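Local coordinates for multicopper oxidase (Uncultured bacterium, PDB 4E9X) that oxidises its substrates, probably phenolic ones as in laccases, at a blue copper site and passes the electrons to a trinuclear copper centre that reduces dioxygen to water, at the interface of chains A and B. Residues are numbered along the deposited sequence; one frame, centred on the assembly and turned at random. Chains: chain A/B, Multicopper oxidase.

The interface of chains A and B. Residues chain A 65-66, 68, 70, 73, 79; chain B 207, 245-249.
A:Trp70 lies beneath the B:Pro246-B:Gly247-B:Arg248 backbone of the neighbouring chain, with CA of B:Gly247 over one face of its indole, 3.6 Å from the centroid of the five-membered ring. The B:Arg248 side chain reaches past the far end of the six-membered ring, where its CZ comes within 3.5 Å of CH2 of A:Trp70. Guanidinium and indole planes stand 72° apart: the indole rim, at CH2, points at the face of the guanidinium, not a parallel stack. On A:Trp70, CG sits between backbone N and carbonyl carbon (chi1 66°), turning the ring toward the backbone at B:Gly247 while CB meets the tip of B:Phe249, 3.4 Å from its CZ. The B:Phe249 ring pushes in tip first, with CD1 and CE1 beside the A:Asp73 carboxylate and CA of B:Gly207 over one face. An alanine in place of A:Trp70 would probably open a gap under B:Gly247 and free the B:Arg248 guanidinium to turn. B:Asn245 makes direct polar bonds across: its amide ND2 donates to O of A:His65 in a short but bent bond (2.8 Å), from above that carbonyl plane. A nearly straight bond to O of B:Gly207 in its own chain (3.0 Å), on a lone pair, fixes the amide's rotation. Its OD1 accepts a longer bond from N of A:Gly68 (3.3 Å), so both ends of the amide are held. Water 2 joins OD1 and O of B:Pro246 to O of A:Gln66; water 1 joins OD2 of A:Asp73 to O of B:Arg248, and water 3 its OD1 to N of B:Gly207. Chain A's first cupredoxin domain, through loops and 3-10 helix 70-72, meets chain B's second, through the loop after strand 201-205 and that entering strand 248-253; copper-site B:His204, B:His206 and B:His252 lie in or beside these strands, so the packing probably helps hold the trinuclear site's halves together.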
ATOM      1  N   HIS A  65     -15.628   5.966  18.521  1.00 11.28           N
ATOM      2  CA  HIS A  65     -16.394   7.002  17.832  1.00 12.27           C
ATOM      3  C   HIS A  65     -16.546   8.288  18.610  1.00 11.23           C
ATOM      4  O   HIS A  65     -16.804   9.330  17.996  1.00 11.75           O
ATOM      5  CB  HIS A  65     -17.821   6.442  17.620  1.00 14.68           C
ATOM      6  CG  HIS A  65     -17.901   5.348  16.612  1.00 17.44           C
ATOM      7  ND1 HIS A  65     -19.024   4.527  16.466  1.00 20.20           N
ATOM      8  CD2 HIS A  65     -17.017   5.000  15.661  1.00 16.57           C
ATOM      9  CE1 HIS A  65     -18.803   3.705  15.477  1.00 21.11           C
ATOM     10  NE2 HIS A  65     -17.602   3.951  14.963  1.00 19.92           N
ATOM     11  N   GLN A  66     -16.452   8.212  19.939  1.00 11.53           N
ATOM     12  CA  GLN A  66     -16.713   9.369  20.799  1.00 11.63           C
ATOM     13  C   GLN A  66     -18.124   9.896  20.575  1.00 11.65           C
ATOM     14  O   GLN A  66     -18.334  11.066  20.369  1.00 14.26           O
ATOM     15  CB  GLN A  66     -15.697  10.510  20.568  1.00 12.36           C
ATOM     16  CG  GLN A  66     -14.262  10.024  20.779  1.00 12.99           C
ATOM     17  CD  GLN A  66     -13.892   9.803  22.252  1.00 13.29           C
ATOM     18  OE1 GLN A  66     -14.656  10.059  23.172  1.00 13.26           O
ATOM     19  NE2 GLN A  66     -12.679   9.280  22.423  1.00 11.81           N
ATOM     20  N   GLY A  68     -21.172  11.473  21.210  1.00 21.18           N
ATOM     21  CA  GLY A  68     -21.610  12.492  22.138  1.00 25.98           C
ATOM     22  C   GLY A  68     -20.490  12.885  23.091  1.00 23.45           C
ATOM     23  O   GLY A  68     -20.738  13.549  24.096  1.00 27.52           O
ATOM     24  N   TRP A  70     -17.269  14.056  21.817  1.00 13.38           N
ATOM     25  CA  TRP A  70     -16.171  14.480  20.943  1.00 12.59           C
ATOM     26  C   TRP A  70     -15.060  15.244  21.643  1.00 11.28           C
ATOM     27  O   TRP A  70     -13.913  15.286  21.165  1.00 12.52           O
ATOM     28  CB  TRP A  70     -16.726  15.328  19.767  1.00 13.42           C
ATOM     29  CG  TRP A  70     -17.336  16.666  20.167  1.00 12.77           C
ATOM     30  CD1 TRP A  70     -18.608  16.866  20.570  1.00 12.89           C
ATOM     31  CD2 TRP A  70     -16.695  17.927  20.176  1.00 12.42           C
ATOM     32  NE1 TRP A  70     -18.822  18.206  20.856  1.00 12.27           N
ATOM     33  CE2 TRP A  70     -17.648  18.877  20.613  1.00 12.25           C
ATOM     34  CE3 TRP A  70     -15.388  18.379  19.865  1.00 14.13           C
ATOM     35  CZ2 TRP A  70     -17.341  20.233  20.737  1.00 13.27           C
ATOM     36  CZ3 TRP A  70     -15.093  19.733  19.993  1.00 15.22           C
ATOM     37  CH2 TRP A  70     -16.088  20.652  20.434  1.00 14.69           C
ATOM     38  N   ASP A  73     -11.834  13.394  22.107  1.00 10.87           N
ATOM     39  CA  ASP A  73     -11.158  12.770  20.968  1.00 11.33           C
ATOM     40  C   ASP A  73      -9.635  12.961  20.944  1.00 11.53           C
ATOM     41  O   ASP A  73      -8.919  12.227  20.220  1.00 11.35           O
ATOM     42  CB  ASP A  73     -11.796  13.328  19.688  1.00 10.92           C
ATOM     43  CG  ASP A  73     -11.463  12.492  18.454  1.00 10.99           C
ATOM     44  OD1 ASP A  73     -11.543  11.255  18.515  1.00 10.67           O
ATOM     45  OD2 ASP A  73     -11.212  13.141  17.379  1.00 11.13           O
ATOM     46  N   THR A  79     -10.299  19.456  19.441  1.00 11.06           N
ATOM     47  CA  THR A  79     -11.200  19.009  20.531  1.00 11.12           C
ATOM     48  C   THR A  79     -10.672  19.361  21.914  1.00 11.28           C
ATOM     49  O   THR A  79     -11.495  19.251  22.848  1.00 13.44           O
ATOM     50  CB  THR A  79     -11.508  17.507  20.434  1.00 11.14           C
ATOM     51  OG1 THR A  79     -10.358  16.731  20.756  1.00 11.94           O
ATOM     52  CG2 THR A  79     -11.912  17.126  19.022  1.00 11.90           C
TER
ATOM     53  N   GLY B 207     -14.236   9.910  14.607  1.00  9.09           N
ATOM     54  CA  GLY B 207     -15.602  10.020  15.036  1.00 10.34           C
ATOM     55  C   GLY B 207     -16.580   9.144  14.280  1.00  9.74           C
ATOM     56  O   GLY B 207     -17.798   9.169  14.584  1.00 10.10           O
ATOM     57  N   ASN B 245     -23.010  11.900  14.429  1.00 10.39           N
ATOM     58  CA  ASN B 245     -22.232  12.070  15.678  1.00 10.74           C
ATOM     59  C   ASN B 245     -21.709  13.478  15.771  1.00 10.17           C
ATOM     60  O   ASN B 245     -20.529  13.743  15.436  1.00 11.22           O
ATOM     61  CB  ASN B 245     -21.091  11.018  15.676  1.00 11.59           C
ATOM     62  CG  ASN B 245     -20.294  11.081  16.957  1.00 11.27           C
ATOM     63  OD1 ASN B 245     -20.738  11.646  17.944  1.00 13.89           O
ATOM     64  ND2 ASN B 245     -19.084  10.509  16.949  1.00 11.46           N
ATOM     65  N   PRO B 246     -22.525  14.463  16.161  1.00 10.99           N
ATOM     66  CA  PRO B 246     -22.059  15.858  16.086  1.00 12.15           C
ATOM     67  C   PRO B 246     -20.830  16.129  16.951  1.00 11.23           C
ATOM     68  O   PRO B 246     -20.739  15.727  18.125  1.00 13.95           O
ATOM     69  CB  PRO B 246     -23.258  16.647  16.614  1.00 12.98           C
ATOM     70  CG  PRO B 246     -24.459  15.760  16.391  1.00 15.12           C
ATOM     71  CD  PRO B 246     -23.938  14.323  16.528  1.00 12.23           C
ATOM     72  N   GLY B 247     -19.896  16.857  16.354  1.00 10.95           N
ATOM     73  CA  GLY B 247     -18.694  17.303  16.991  1.00 11.11           C
ATOM     74  C   GLY B 247     -17.804  17.978  15.972  1.00  9.74           C
ATOM     75  O   GLY B 247     -18.276  18.288  14.895  1.00 11.16           O
ATOM     76  N   ARG B 248     -16.534  18.162  16.327  1.00 10.07           N
ATOM     77  CA  ARG B 248     -15.513  18.548  15.346  1.00 10.65           C
ATOM     78  C   ARG B 248     -14.509  17.371  15.237  1.00 10.15           C
ATOM     79  O   ARG B 248     -13.825  17.096  16.217  1.00 11.20           O
ATOM     80  CB  ARG B 248     -14.773  19.787  15.763  1.00 10.93           C
ATOM     81  CG  ARG B 248     -15.652  21.046  15.810  1.00 10.61           C
ATOM     82  CD  ARG B 248     -14.771  22.273  15.945  1.00 11.89           C
ATOM     83  NE  ARG B 248     -14.023  22.338  17.212  1.00 11.72           N
ATOM     84  CZ  ARG B 248     -14.485  22.977  18.298  1.00 11.54           C
ATOM     85  NH1 ARG B 248     -15.669  23.597  18.385  1.00 14.84           N
ATOM     86  NH2 ARG B 248     -13.698  22.976  19.350  1.00 13.18           N
ATOM     87  N   PHE B 249     -14.521  16.704  14.076  1.00  9.23           N
ATOM     88  CA  PHE B 249     -13.784  15.452  13.946  1.00  8.76           C
ATOM     89  C   PHE B 249     -12.805  15.569  12.797  1.00  8.56           C
ATOM     90  O   PHE B 249     -13.189  15.636  11.606  1.00  9.17           O
ATOM     91  CB  PHE B 249     -14.724  14.283  13.703  1.00  9.10           C
ATOM     92  CG  PHE B 249     -15.433  13.843  14.999  1.00  9.06           C
ATOM     93  CD1 PHE B 249     -14.656  13.254  16.008  1.00  9.84           C
ATOM     94  CD2 PHE B 249     -16.804  14.008  15.194  1.00 10.28           C
ATOM     95  CE1 PHE B 249     -15.244  12.822  17.184  1.00 10.08           C
ATOM     96  CE2 PHE B 249     -17.389  13.555  16.377  1.00 10.28           C
ATOM     97  CZ  PHE B 249     -16.600  12.926  17.359  1.00 10.36           C
TER
HETATM   98  O   HOH W   1     -11.234  15.601  16.092  1.00 10.68           O
HETATM   99  O   HOH W   2     -19.568  13.824  19.744  1.00 15.02           O
HETATM  100  O   HOH W   3     -12.633   9.304  16.851  1.00 15.18           O